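Long-range contact in glycosyl hydrolase (Streptomyces cattleya, PDB 7LR8), which probably hydrolyses the Manβ1-4GlcNAc disaccharide released from N-glycan cores, as a family GH5_18 glycosidase: residues B[45-59]-B[87-100]. The protein carries 1 engineered substitution. Numbering follows the deposited sequence.
Sequences VAALGFDHVRVFPLW and RGLDVNVDGLQGHL. With NAG (2-acetamido-2-deoxy-beta-D-glucopyranose), chain D; BMA (beta-D-mannopyranose), chain C.
Arg54 reaches over to Asp94 and grips its carboxylate side-on. In this salt bridge Arg54 NE bonds Asp94 OD1 at 2.6 Å and Arg54 NH2 bonds Asp94 OD2 at 2.7 Å. The two planes are turned 56° apart, and both nitrogens meet the carboxylate from above its plane. CG of Arg54 stands opposite the backbone N (chi1 166°) and the chain runs out straight to NE, which carries the guanidinium this far. Phe56 CZ lies over the centre of one guanidinium face. A lysine in its place has one nitrogen and no flat group, so the Asp94 carboxylate would probably be held at one oxygen at most and be freer to turn. Strands 52-55 and 90-94 are parallel neighbours in the (beta/alpha)8 barrel of family GH5, joined by a beta-alpha-beta crossover through helix 71-86. Arg54 points into the barrel, where NH1 also pairs with Glu268 of the glycan pocket. On the other face of the sheet Val53, Val55, Val91 and Val93 interlock. Past the strands, Gln97 NE2 meets Pro57 O on a lone pair, and meets Asp94 O from above its carbonyl plane. Leu96 CD2 sits over one face of the Trp59 indole, 3.7 Å from the five-membered ring centroid. Leu100 CD2 sits over one face of the Phe56 ring, offset toward its rim, a CH-pi contact. His99, the residue before Leu100, hydrogen-bonds O3 of the GlcNAc unit through NE2 at 2.8 Å.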
ATOM      1  N   VAL B  45     -25.599   4.793  15.770  1.00 23.20           N
ATOM      2  CA  VAL B  45     -25.866   3.378  15.537  1.00 23.53           C
ATOM      3  C   VAL B  45     -26.703   2.797  16.668  1.00 21.92           C
ATOM      4  O   VAL B  45     -27.692   2.087  16.434  1.00 23.59           O
ATOM      5  CB  VAL B  45     -24.534   2.622  15.378  1.00 20.61           C
ATOM      6  CG1 VAL B  45     -24.743   1.115  15.447  1.00 22.56           C
ATOM      7  CG2 VAL B  45     -23.849   3.038  14.070  1.00 21.17           C
ATOM      8  N   ALA B  46     -26.334   3.111  17.913  1.00 23.95           N
ATOM      9  CA  ALA B  46     -27.086   2.624  19.068  1.00 23.63           C
ATOM     10  C   ALA B  46     -28.522   3.149  19.078  1.00 21.67           C
ATOM     11  O   ALA B  46     -29.435   2.460  19.549  1.00 25.29           O
ATOM     12  CB  ALA B  46     -26.367   3.018  20.358  1.00 24.11           C
ATOM     13  N   ALA B  47     -28.743   4.354  18.546  1.00 24.06           N
ATOM     14  CA  ALA B  47     -30.090   4.918  18.483  1.00 24.49           C
ATOM     15  C   ALA B  47     -31.030   4.062  17.638  1.00 23.76           C
ATOM     16  O   ALA B  47     -32.254   4.090  17.842  1.00 27.29           O
ATOM     17  CB  ALA B  47     -30.041   6.344  17.932  1.00 29.08           C
ATOM     18  N   LEU B  48     -30.487   3.315  16.676  1.00 24.03           N
ATOM     19  CA  LEU B  48     -31.293   2.438  15.838  1.00 28.13           C
ATOM     20  C   LEU B  48     -31.511   1.059  16.449  1.00 29.19           C
ATOM     21  O   LEU B  48     -32.222   0.244  15.855  1.00 30.44           O
ATOM     22  CB  LEU B  48     -30.653   2.304  14.461  1.00 26.53           C
ATOM     23  CG  LEU B  48     -30.581   3.641  13.718  1.00 29.18           C
ATOM     24  CD1 LEU B  48     -29.876   3.471  12.380  1.00 28.23           C
ATOM     25  CD2 LEU B  48     -31.985   4.226  13.533  1.00 27.87           C
ATOM     26  N   GLY B  49     -30.931   0.780  17.615  1.00 25.33           N
ATOM     27  CA  GLY B  49     -31.254  -0.424  18.353  1.00 22.41           C
ATOM     28  C   GLY B  49     -30.334  -1.601  18.102  1.00 27.38           C
ATOM     29  O   GLY B  49     -30.661  -2.715  18.528  1.00 26.88           O
ATOM     30  N   PHE B  50     -29.206  -1.392  17.424  1.00 23.25           N
ATOM     31  CA  PHE B  50     -28.296  -2.483  17.106  1.00 22.63           C
ATOM     32  C   PHE B  50     -27.588  -2.967  18.360  1.00 22.48           C
ATOM     33  O   PHE B  50     -27.507  -2.260  19.370  1.00 23.57           O
ATOM     34  CB  PHE B  50     -27.256  -2.044  16.073  1.00 21.70           C
ATOM     35  CG  PHE B  50     -27.847  -1.738  14.733  1.00 25.81           C
ATOM     36  CD1 PHE B  50     -28.305  -2.760  13.910  1.00 23.57           C
ATOM     37  CD2 PHE B  50     -27.973  -0.428  14.305  1.00 25.15           C
ATOM     38  CE1 PHE B  50     -28.863  -2.480  12.674  1.00 24.63           C
ATOM     39  CE2 PHE B  50     -28.533  -0.141  13.067  1.00 25.59           C
ATOM     40  CZ  PHE B  50     -28.988  -1.167  12.258  1.00 23.55           C
ATOM     41  N   ASP B  51     -27.077  -4.198  18.296  1.00 21.10           N
ATOM     42  CA  ASP B  51     -26.350  -4.759  19.425  1.00 20.48           C
ATOM     43  C   ASP B  51     -24.902  -5.121  19.135  1.00 21.57           C
ATOM     44  O   ASP B  51     -24.222  -5.598  20.048  1.00 22.90           O
ATOM     45  CB  ASP B  51     -27.076  -6.001  19.972  1.00 22.12           C
ATOM     46  CG  ASP B  51     -27.233  -7.099  18.935  1.00 25.09           C
ATOM     47  OD1 ASP B  51     -26.197  -7.662  18.504  1.00 23.34           O
ATOM     48  OD2 ASP B  51     -28.394  -7.404  18.566  1.00 22.20           O
ATOM     49  N   HIS B  52     -24.398  -4.919  17.913  1.00 21.67           N
ATOM     50  CA  HIS B  52     -22.985  -5.180  17.655  1.00 20.05           C
ATOM     51  C   HIS B  52     -22.545  -4.366  16.449  1.00 19.13           C
ATOM     52  O   HIS B  52     -23.369  -3.851  15.683  1.00 19.77           O
ATOM     53  CB  HIS B  52     -22.695  -6.676  17.415  1.00 19.08           C
ATOM     54  CG  HIS B  52     -23.311  -7.217  16.165  1.00 20.20           C
ATOM     55  ND1 HIS B  52     -24.594  -7.722  16.125  1.00 21.32           N
ATOM     56  CD2 HIS B  52     -22.833  -7.303  14.897  1.00 22.10           C
ATOM     57  CE1 HIS B  52     -24.872  -8.118  14.894  1.00 19.52           C
ATOM     58  NE2 HIS B  52     -23.826  -7.863  14.127  1.00 20.15           N
ATOM     59  N   VAL B  53     -21.229  -4.240  16.310  1.00 16.80           N
ATOM     60  CA  VAL B  53     -20.607  -3.673  15.123  1.00 16.11           C
ATOM     61  C   VAL B  53     -19.512  -4.622  14.672  1.00 17.27           C
ATOM     62  O   VAL B  53     -18.905  -5.336  15.481  1.00 17.85           O
ATOM     63  CB  VAL B  53     -20.014  -2.263  15.366  1.00 20.65           C
ATOM     64  CG1 VAL B  53     -21.128  -1.238  15.542  1.00 18.22           C
ATOM     65  CG2 VAL B  53     -19.109  -2.263  16.577  1.00 19.82           C
ATOM     66  N   ARG B  54     -19.277  -4.639  13.365  1.00 16.60           N
ATOM     67  CA  ARG B  54     -18.122  -5.291  12.758  1.00 16.88           C
ATOM     68  C   ARG B  54     -17.178  -4.185  12.321  1.00 16.83           C
ATOM     69  O   ARG B  54     -17.613  -3.248  11.645  1.00 17.41           O
ATOM     70  CB  ARG B  54     -18.564  -6.151  11.568  1.00 16.37           C
ATOM     71  CG  ARG B  54     -17.454  -6.619  10.626  1.00 20.87           C
ATOM     72  CD  ARG B  54     -17.908  -7.901   9.916  1.00 18.82           C
ATOM     73  NE  ARG B  54     -16.948  -8.387   8.922  1.00 17.18           N
ATOM     74  CZ  ARG B  54     -17.099  -8.297   7.597  1.00 18.03           C
ATOM     75  NH1 ARG B  54     -18.190  -7.743   7.067  1.00 19.04           N
ATOM     76  NH2 ARG B  54     -16.172  -8.800   6.797  1.00 18.04           N
ATOM     77  N   VAL B  55     -15.910  -4.251  12.762  1.00 19.13           N
ATOM     78  CA  VAL B  55     -14.982  -3.138  12.591  1.00 17.85           C
ATOM     79  C   VAL B  55     -13.705  -3.587  11.878  1.00 16.45           C
ATOM     80  O   VAL B  55     -13.305  -4.754  11.919  1.00 18.33           O
ATOM     81  CB  VAL B  55     -14.631  -2.454  13.931  1.00 23.77           C
ATOM     82  CG1 VAL B  55     -15.907  -2.057  14.675  1.00 20.21           C
ATOM     83  CG2 VAL B  55     -13.777  -3.350  14.793  1.00 20.22           C
ATOM     84  N   PHE B  56     -13.047  -2.621  11.245  1.00 15.69           N
ATOM     85  CA  PHE B  56     -12.002  -2.906  10.260  1.00 16.54           C
ATOM     86  C   PHE B  56     -10.713  -2.130  10.483  1.00 16.78           C
ATOM     87  O   PHE B  56     -10.606  -0.962  10.062  1.00 17.07           O
ATOM     88  CB  PHE B  56     -12.528  -2.631   8.858  1.00 13.22           C
ATOM     89  CG  PHE B  56     -13.746  -3.424   8.517  1.00 16.53           C
ATOM     90  CD1 PHE B  56     -13.628  -4.729   8.053  1.00 17.33           C
ATOM     91  CD2 PHE B  56     -15.012  -2.864   8.647  1.00 15.85           C
ATOM     92  CE1 PHE B  56     -14.755  -5.462   7.730  1.00 16.37           C
ATOM     93  CE2 PHE B  56     -16.142  -3.610   8.334  1.00 19.07           C
ATOM     94  CZ  PHE B  56     -15.997  -4.915   7.873  1.00 16.81           C
ATOM     95  N   PRO B  57      -9.702  -2.765  11.074  1.00 15.58           N
ATOM     96  CA  PRO B  57      -8.330  -2.264  10.945  1.00 14.87           C
ATOM     97  C   PRO B  57      -7.926  -2.214   9.482  1.00 14.89           C
ATOM     98  O   PRO B  57      -8.434  -2.972   8.652  1.00 17.62           O
ATOM     99  CB  PRO B  57      -7.489  -3.307  11.695  1.00 15.45           C
ATOM    100  CG  PRO B  57      -8.425  -4.051  12.564  1.00 19.69           C
ATOM    101  CD  PRO B  57      -9.812  -3.941  11.952  1.00 15.35           C
ATOM    102  N   LEU B  58      -6.993  -1.317   9.170  1.00 16.99           N
ATOM    103  CA  LEU B  58      -6.282  -1.339   7.892  1.00 15.35           C
ATOM    104  C   LEU B  58      -4.945  -2.026   8.150  1.00 14.73           C
ATOM    105  O   LEU B  58      -4.098  -1.495   8.875  1.00 18.46           O
ATOM    106  CB  LEU B  58      -6.078   0.063   7.334  1.00 17.38           C
ATOM    107  CG  LEU B  58      -7.300   0.731   6.702  1.00 19.46           C
ATOM    108  CD1 LEU B  58      -6.912   2.063   6.075  1.00 21.82           C
ATOM    109  CD2 LEU B  58      -7.943  -0.181   5.669  1.00 25.80           C
ATOM    110  N   TRP B  59      -4.774  -3.221   7.577  1.00 16.05           N
ATOM    111  CA  TRP B  59      -3.599  -4.049   7.864  1.00 18.96           C
ATOM    112  C   TRP B  59      -2.274  -3.324   7.642  1.00 20.67           C
ATOM    113  O   TRP B  59      -1.441  -3.330   8.566  1.00 17.39           O
ATOM    114  CB  TRP B  59      -3.714  -5.337   7.037  1.00 19.27           C
ATOM    115  CG  TRP B  59      -2.584  -6.337   7.230  1.00 17.24           C
ATOM    116  CD1 TRP B  59      -1.814  -6.524   8.360  1.00 17.04           C
ATOM    117  CD2 TRP B  59      -2.136  -7.309   6.276  1.00 15.39           C
ATOM    118  NE1 TRP B  59      -0.902  -7.538   8.142  1.00 18.37           N
ATOM    119  CE2 TRP B  59      -1.069  -8.024   6.870  1.00 14.27           C
ATOM    120  CE3 TRP B  59      -2.507  -7.621   4.963  1.00 17.69           C
ATOM    121  CZ2 TRP B  59      -0.400  -9.050   6.207  1.00 16.62           C
ATOM    122  CZ3 TRP B  59      -1.844  -8.645   4.308  1.00 15.73           C
ATOM    123  CH2 TRP B  59      -0.791  -9.339   4.926  1.00 15.70           C
ATOM    124  N   ARG B  87     -21.913   1.712  24.658  1.00 24.29           N
ATOM    125  CA  ARG B  87     -23.167   1.925  23.956  1.00 24.14           C
ATOM    126  C   ARG B  87     -23.913   0.625  23.706  1.00 28.69           C
ATOM    127  O   ARG B  87     -24.871   0.610  22.928  1.00 27.86           O
ATOM    128  CB  ARG B  87     -22.897   2.666  22.642  1.00 26.06           C
ATOM    129  CG  ARG B  87     -22.484   4.113  22.895  1.00 25.89           C
ATOM    130  CD  ARG B  87     -21.515   4.720  21.870  1.00 23.08           C
ATOM    131  NE  ARG B  87     -21.212   6.080  22.306  1.00 25.93           N
ATOM    132  CZ  ARG B  87     -20.260   6.387  23.177  1.00 27.24           C
ATOM    133  NH1 ARG B  87     -19.481   5.436  23.673  1.00 23.43           N
ATOM    134  NH2 ARG B  87     -20.081   7.647  23.546  1.00 29.57           N
ATOM    135  N   GLY B  88     -23.506  -0.457  24.369  1.00 29.04           N
ATOM    136  CA  GLY B  88     -24.195  -1.723  24.224  1.00 28.41           C
ATOM    137  C   GLY B  88     -23.936  -2.408  22.904  1.00 28.14           C
ATOM    138  O   GLY B  88     -24.776  -3.187  22.444  1.00 30.64           O
ATOM    139  N   LEU B  89     -22.788  -2.140  22.279  1.00 22.78           N
ATOM    140  CA  LEU B  89     -22.422  -2.740  21.002  1.00 21.02           C
ATOM    141  C   LEU B  89     -21.240  -3.674  21.242  1.00 22.98           C
ATOM    142  O   LEU B  89     -20.156  -3.223  21.628  1.00 22.79           O
ATOM    143  CB  LEU B  89     -22.072  -1.671  19.970  1.00 20.91           C
ATOM    144  CG  LEU B  89     -23.167  -0.624  19.749  1.00 19.90           C
ATOM    145  CD1 LEU B  89     -22.607   0.551  18.959  1.00 21.40           C
ATOM    146  CD2 LEU B  89     -24.348  -1.257  19.024  1.00 25.08           C
ATOM    147  N   ASP B  90     -21.465  -4.971  21.063  1.00 19.85           N
ATOM    148  CA  ASP B  90     -20.365  -5.923  21.014  1.00 19.19           C
ATOM    149  C   ASP B  90     -19.594  -5.760  19.700  1.00 21.40           C
ATOM    150  O   ASP B  90     -20.101  -5.198  18.734  1.00 21.42           O
ATOM    151  CB  ASP B  90     -20.902  -7.342  21.151  1.00 21.67           C
ATOM    152  CG  ASP B  90     -21.627  -7.558  22.464  1.00 27.01           C
ATOM    153  OD1 ASP B  90     -21.148  -7.036  23.490  1.00 25.52           O
ATOM    154  OD2 ASP B  90     -22.677  -8.243  22.480  1.00 31.02           O
ATOM    155  N   VAL B  91     -18.348  -6.239  19.675  1.00 19.26           N
ATOM    156  CA  VAL B  91     -17.430  -5.925  18.579  1.00 19.05           C
ATOM    157  C   VAL B  91     -16.835  -7.205  17.998  1.00 21.26           C
ATOM    158  O   VAL B  91     -16.201  -7.988  18.717  1.00 20.31           O
ATOM    159  CB  VAL B  91     -16.302  -4.982  19.033  1.00 19.60           C
ATOM    160  CG1 VAL B  91     -15.262  -4.795  17.891  1.00 16.95           C
ATOM    161  CG2 VAL B  91     -16.878  -3.649  19.462  1.00 17.94           C
ATOM    162  N   ASN B  92     -17.008  -7.393  16.690  1.00 18.08           N
ATOM    163  CA  ASN B  92     -16.229  -8.354  15.921  1.00 17.32           C
ATOM    164  C   ASN B  92     -15.160  -7.592  15.148  1.00 18.65           C
ATOM    165  O   ASN B  92     -15.464  -6.585  14.507  1.00 19.99           O
ATOM    166  CB  ASN B  92     -17.118  -9.146  14.957  1.00 16.97           C
ATOM    167  CG  ASN B  92     -16.332  -9.756  13.807  1.00 22.66           C
ATOM    168  OD1 ASN B  92     -15.987  -9.071  12.839  1.00 23.19           O
ATOM    169  ND2 ASN B  92     -16.028 -11.043  13.916  1.00 17.13           N
ATOM    170  N   VAL B  93     -13.916  -8.064  15.210  1.00 15.23           N
ATOM    171  CA  VAL B  93     -12.810  -7.397  14.525  1.00 15.99           C
ATOM    172  C   VAL B  93     -12.385  -8.251  13.339  1.00 17.92           C
ATOM    173  O   VAL B  93     -11.990  -9.410  13.513  1.00 17.63           O
ATOM    174  CB  VAL B  93     -11.616  -7.162  15.468  1.00 18.50           C
ATOM    175  CG1 VAL B  93     -10.468  -6.506  14.692  1.00 16.64           C
ATOM    176  CG2 VAL B  93     -12.023  -6.295  16.656  1.00 18.35           C
ATOM    177  N   ASP B  94     -12.419  -7.668  12.139  1.00 17.30           N
ATOM    178  CA  ASP B  94     -11.812  -8.291  10.965  1.00 17.13           C
ATOM    179  C   ASP B  94     -10.332  -7.931  10.915  1.00 15.58           C
ATOM    180  O   ASP B  94      -9.973  -6.755  10.990  1.00 18.57           O
ATOM    181  CB  ASP B  94     -12.493  -7.816   9.679  1.00 22.65           C
ATOM    182  CG  ASP B  94     -13.771  -8.569   9.376  1.00 21.12           C
ATOM    183  OD1 ASP B  94     -14.668  -8.617  10.243  1.00 20.70           O
ATOM    184  OD2 ASP B  94     -13.901  -9.095   8.249  1.00 21.48           O
ATOM    185  N   GLY B  95      -9.477  -8.934  10.753  1.00 15.97           N
ATOM    186  CA  GLY B  95      -8.059  -8.638  10.793  1.00 15.64           C
ATOM    187  C   GLY B  95      -7.414  -8.188   9.494  1.00 16.02           C
ATOM    188  O   GLY B  95      -6.900  -7.068   9.399  1.00 18.72           O
ATOM    189  N   LEU B  96      -7.424  -9.048   8.477  1.00 16.05           N
ATOM    190  CA  LEU B  96      -6.585  -8.846   7.292  1.00 14.24           C
ATOM    191  C   LEU B  96      -7.343  -8.110   6.182  1.00 18.73           C
ATOM    192  O   LEU B  96      -7.867  -8.714   5.244  1.00 19.07           O
ATOM    193  CB  LEU B  96      -6.066 -10.192   6.805  1.00 16.78           C
ATOM    194  CG  LEU B  96      -5.109 -10.877   7.797  1.00 15.94           C
ATOM    195  CD1 LEU B  96      -4.824 -12.299   7.358  1.00 18.16           C
ATOM    196  CD2 LEU B  96      -3.809 -10.089   7.898  1.00 18.09           C
ATOM    197  N   GLN B  97      -7.372  -6.767   6.282  1.00 18.60           N
ATOM    198  CA  GLN B  97      -7.799  -5.885   5.186  1.00 16.75           C
ATOM    199  C   GLN B  97      -6.549  -5.175   4.680  1.00 14.58           C
ATOM    200  O   GLN B  97      -6.112  -4.184   5.269  1.00 17.70           O
ATOM    201  CB  GLN B  97      -8.845  -4.859   5.625  1.00 20.00           C
ATOM    202  CG  GLN B  97     -10.212  -5.440   5.923  1.00 19.47           C
ATOM    203  CD  GLN B  97     -10.188  -6.201   7.236  1.00 20.13           C
ATOM    204  OE1 GLN B  97     -10.461  -7.395   7.274  1.00 19.59           O
ATOM    205  NE2 GLN B  97      -9.820  -5.513   8.311  1.00 17.88           N
ATOM    206  N   GLY B  98      -6.018  -5.635   3.553  1.00 16.04           N
ATOM    207  CA  GLY B  98      -6.724  -6.576   2.707  1.00 17.72           C
ATOM    208  C   GLY B  98      -7.682  -5.800   1.828  1.00 21.41           C
ATOM    209  O   GLY B  98      -7.422  -4.646   1.477  1.00 19.71           O
ATOM    210  N   HIS B  99      -8.824  -6.390   1.506  1.00 18.28           N
ATOM    211  CA  HIS B  99      -9.766  -5.772   0.581  1.00 20.45           C
ATOM    212  C   HIS B  99     -10.873  -5.012   1.305  1.00 19.94           C
ATOM    213  O   HIS B  99     -11.495  -5.543   2.229  1.00 19.08           O
ATOM    214  CB  HIS B  99     -10.403  -6.814  -0.329  1.00 19.06           C
ATOM    215  CG  HIS B  99     -11.225  -6.196  -1.412  1.00 17.91           C
ATOM    216  ND1 HIS B  99     -10.655  -5.681  -2.554  1.00 18.34           N
ATOM    217  CD2 HIS B  99     -12.553  -5.926  -1.495  1.00 20.82           C
ATOM    218  CE1 HIS B  99     -11.602  -5.168  -3.321  1.00 19.52           C
ATOM    219  NE2 HIS B  99     -12.762  -5.300  -2.699  1.00 21.45           N
ATOM    220  N   LEU B 100     -11.141  -3.790   0.854  1.00 19.09           N
ATOM    221  CA  LEU B 100     -12.295  -3.030   1.328  1.00 17.52           C
ATOM    222  C   LEU B 100     -12.845  -2.175   0.198  1.00 20.62           C
ATOM    223  O   LEU B 100     -12.155  -1.263  -0.275  1.00 19.09           O
ATOM    224  CB  LEU B 100     -11.918  -2.144   2.522  1.00 18.85           C
ATOM    225  CG  LEU B 100     -11.735  -2.814   3.888  1.00 18.32           C
ATOM    226  CD1 LEU B 100     -11.078  -1.847   4.871  1.00 19.40           C
ATOM    227  CD2 LEU B 100     -13.076  -3.311   4.424  1.00 19.27           C
TER
HETATM  228  C1  NAG D   1     -16.862  -7.753  -4.908  1.00 38.13           C
HETATM  229  C2  NAG D   1     -16.224  -6.423  -4.508  1.00 40.71           C
HETATM  230  C3  NAG D   1     -16.047  -6.350  -2.985  1.00 30.03           C
HETATM  231  C4  NAG D   1     -17.350  -6.679  -2.259  1.00 30.50           C
HETATM  232  C5  NAG D   1     -17.858  -8.029  -2.770  1.00 34.14           C
HETATM  233  C6  NAG D   1     -19.167  -8.489  -2.177  1.00 31.73           C
HETATM  234  C7  NAG D   1     -14.595  -5.158  -5.858  1.00 40.71           C
HETATM  235  C8  NAG D   1     -13.236  -5.188  -6.503  1.00 26.05           C
HETATM  236  N2  NAG D   1     -14.947  -6.259  -5.184  1.00 45.91           N
HETATM  237  O1  NAG D   1     -17.126  -7.734  -6.271  1.00 33.50           O
HETATM  238  O3  NAG D   1     -15.585  -5.058  -2.612  1.00 21.49           O
HETATM  239  O4  NAG D   1     -17.083  -6.706  -0.857  1.00 26.35           O
HETATM  240  O5  NAG D   1     -18.069  -7.943  -4.185  1.00 37.81           O
HETATM  241  O6  NAG D   1     -19.470  -9.814  -2.591  1.00 32.44           O
HETATM  242  O7  NAG D   1     -15.334  -4.178  -5.938  1.00 37.21           O
HETATM  243  C1  BMA C   2     -18.164  -6.361   0.060  1.00 29.52           C
HETATM  244  C2  BMA C   2     -17.571  -5.623   1.303  1.00 34.24           C
HETATM  245  C3  BMA C   2     -16.918  -4.336   0.841  1.00 23.19           C
HETATM  246  C4  BMA C   2     -17.878  -3.554  -0.155  1.00 19.39           C
HETATM  247  C5  BMA C   2     -19.292  -4.199  -0.203  1.00 24.61           C
HETATM  248  C6  BMA C   2     -20.215  -3.555  -1.213  1.00 17.73           C
HETATM  249  O2  BMA C   2     -16.610  -6.418   1.980  1.00 26.54           O
HETATM  250  O3  BMA C   2     -15.605  -4.599   0.284  1.00 29.37           O
HETATM  251  O4  BMA C   2     -17.981  -2.229   0.290  1.00 21.43           O
HETATM  252  O5  BMA C   2     -19.182  -5.577  -0.604  1.00 27.47           O
HETATM  253  O6  BMA C   2     -19.609  -3.723  -2.518  1.00 27.13           O
HETATM  254  O   HOH W   1     -27.002  -0.213  21.247  1.00 26.45           O